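Local coordinates for protein tryparedoxin II (Crithidia fasciculata, PDB 1I5G) that probably carries electrons from trypanothione to peroxidases as a thioredoxin-like dithiol-disulfide oxidoreductase, at residues Ile68-Ala74 / Phe91-Met97. The protein carries 1 engineered substitution. Residues are numbered along the deposited sequence; the frame is centred on the assembly and turned at random.
Sequences ISWDESA and FEDRKGM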
# COMPACT_ATOMS: atom_id res chain seq x y z
N ILE A 68 4.79 0.39 -0.95
CA ILE A 68 5.80 -0.43 -1.63
C ILE A 68 6.61 0.60 -2.41
O ILE A 68 6.18 1.13 -3.42
CB ILE A 68 5.17 -1.51 -2.51
CG1 ILE A 68 4.12 -2.34 -1.77
CG2 ILE A 68 6.31 -2.38 -3.03
CD1 ILE A 68 4.60 -2.98 -0.49
N SER A 69 7.82 0.89 -1.92
CA SER A 69 8.55 2.07 -2.38
C SER A 69 9.46 1.87 -3.56
O SER A 69 10.32 0.99 -3.55
CB SER A 69 9.39 2.60 -1.21
OG SER A 69 10.36 3.54 -1.64
N TRP A 70 9.30 2.71 -4.56
CA TRP A 70 10.26 2.80 -5.64
C TRP A 70 11.22 3.95 -5.39
O TRP A 70 11.80 4.50 -6.33
CB TRP A 70 9.56 3.00 -6.98
CG TRP A 70 8.89 1.81 -7.60
CD1 TRP A 70 8.63 0.58 -7.07
CD2 TRP A 70 8.41 1.75 -8.95
NE1 TRP A 70 8.00 -0.23 -7.98
CE2 TRP A 70 7.86 0.47 -9.15
CE3 TRP A 70 8.38 2.65 -10.03
CZ2 TRP A 70 7.30 0.07 -10.35
CZ3 TRP A 70 7.82 2.25 -11.22
CH2 TRP A 70 7.29 0.97 -11.37
N ASP A 71 11.46 4.36 -4.16
CA ASP A 71 12.34 5.48 -3.89
C ASP A 71 13.78 5.14 -4.23
O ASP A 71 14.21 3.99 -4.29
CB ASP A 71 12.19 5.88 -2.41
CG ASP A 71 10.92 6.65 -2.15
OD1 ASP A 71 10.84 7.84 -2.61
OD2 ASP A 71 9.97 6.11 -1.51
N GLU A 72 14.54 6.22 -4.46
CA GLU A 72 15.92 6.09 -4.96
C GLU A 72 16.95 5.74 -3.88
O GLU A 72 18.01 5.17 -4.16
CB GLU A 72 16.38 7.43 -5.54
CG GLU A 72 15.48 8.02 -6.62
CD GLU A 72 16.05 9.25 -7.30
OE1 GLU A 72 16.87 9.05 -8.23
OE2 GLU A 72 15.68 10.38 -6.89
N SER A 73 16.66 6.07 -2.64
CA SER A 73 17.62 5.89 -1.57
C SER A 73 16.86 5.71 -0.27
O SER A 73 15.67 6.04 -0.12
CB SER A 73 18.53 7.11 -1.35
OG SER A 73 17.81 8.23 -0.88
N ALA A 74 17.58 5.20 0.72
CA ALA A 74 17.09 4.96 2.05
C ALA A 74 16.64 6.29 2.63
O ALA A 74 15.64 6.38 3.29
CB ALA A 74 18.20 4.38 2.93
N PHE A 91 12.23 -0.52 3.63
CA PHE A 91 13.04 -0.20 2.48
C PHE A 91 14.13 -1.20 2.19
O PHE A 91 14.40 -1.52 1.01
CB PHE A 91 13.63 1.21 2.58
CG PHE A 91 14.35 1.65 1.32
CD1 PHE A 91 13.69 2.13 0.21
CD2 PHE A 91 15.73 1.56 1.27
CE1 PHE A 91 14.37 2.51 -0.90
CE2 PHE A 91 16.44 1.95 0.14
CZ PHE A 91 15.72 2.40 -0.90
N GLU A 92 14.81 -1.71 3.21
CA GLU A 92 15.93 -2.61 2.94
C GLU A 92 15.51 -3.89 2.27
O GLU A 92 16.35 -4.59 1.69
CB GLU A 92 16.78 -2.84 4.20
CG GLU A 92 17.45 -1.56 4.70
CD GLU A 92 18.49 -1.01 3.76
OE1 GLU A 92 19.53 -1.70 3.61
OE2 GLU A 92 18.25 0.09 3.23
N ASP A 93 14.23 -4.23 2.31
CA ASP A 93 13.69 -5.39 1.58
C ASP A 93 13.42 -5.00 0.13
O ASP A 93 12.29 -4.91 -0.36
CB ASP A 93 12.40 -5.90 2.22
CG ASP A 93 11.88 -7.18 1.56
OD1 ASP A 93 12.52 -7.75 0.65
OD2 ASP A 93 10.79 -7.62 1.98
N ARG A 94 14.51 -4.75 -0.58
CA ARG A 94 14.44 -4.43 -2.00
C ARG A 94 13.89 -5.58 -2.84
O ARG A 94 13.04 -5.41 -3.72
CB ARG A 94 15.79 -3.90 -2.52
CG ARG A 94 16.29 -2.61 -1.80
CD ARG A 94 15.63 -1.27 -2.23
NE ARG A 94 14.26 -1.16 -1.76
CZ ARG A 94 13.31 -0.40 -2.31
NH1 ARG A 94 13.58 0.34 -3.37
NH2 ARG A 94 12.10 -0.38 -1.79
N LYS A 95 14.39 -6.76 -2.54
CA LYS A 95 13.94 -7.97 -3.21
C LYS A 95 12.41 -8.13 -3.08
O LYS A 95 11.72 -8.53 -4.02
CB LYS A 95 14.64 -9.22 -2.66
CG LYS A 95 16.09 -9.46 -3.07
CD LYS A 95 16.65 -10.80 -2.56
CE LYS A 95 18.18 -10.83 -2.56
NZ LYS A 95 18.83 -12.08 -2.06
N GLY A 96 11.85 -7.82 -1.92
CA GLY A 96 10.42 -7.94 -1.67
C GLY A 96 9.61 -6.93 -2.46
O GLY A 96 8.51 -7.19 -2.95
N MET A 97 10.18 -5.73 -2.62
CA MET A 97 9.59 -4.72 -3.51
C MET A 97 9.55 -5.20 -4.96
O MET A 97 8.54 -5.05 -5.65
CB MET A 97 10.30 -3.37 -3.38
CG MET A 97 9.84 -2.30 -4.39
SD MET A 97 10.65 -2.45 -6.02
CE MET A 97 12.19 -1.79 -5.56
O HOH W 1 15.97 1.51 -4.39
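Arg94 reaches the end of strand 63-69 through its guanidinium: NH2 donates to Ser69 O at 2.9 Å, with an N-H...O angle of 159° and the acceptor near the guanidinium plane, while NH1 adds a weak second bond to that oxygen. NH1 also donates to a water that in turn donates to Asp71 O, so that one guanidinium holds the strand end directly and the loop carbonyl of Asp71 through water. The flat group is layered, with Phe91 CE1 over the centre of one face and Met97 CE over the other, offset toward the rim. NE bonds to Phe91 O at 2.8 Å, and the bends at chi2 and chi3 fold the chain back over the Phe91 ring. That ring's opposite face receives Ala74 CA in a CH-pi contact, 4.0 Å from the centroid and 28° off the normal. Shortening Arg94 to an alanine removes these donors and would probably leave Ser69 O and Phe91 O without these mates and one face of the Phe91 ring without its cover.

Within the thioredoxin-like fold, the contact joins the C-terminal end of a central strand and its following loop to the first turn of helix 94-103 and the loop leading into it. Met97 completes the join: CG lies 3.8 Å from Ile68 CG2, and SD approaches the Trp70 ring obliquely, 4.6 Å from the five-membered ring's centroid, a Met-aromatic contact.

Farther out, an ST turn shapes the loop: Asp71 N donates to Ser69 OG, whose hydroxyl donates to Asp71 OD2. Asp71 OD1 accepts from Ser38 N. Trp70 NE1 is hydrogen-bonded to Thr101 OG1, and the Trp70 side chain comes within about 4 Å of the bound glutathionylspermidine. At the helix start, Asp93 OD1 caps Gly96 N at 2.7 Å.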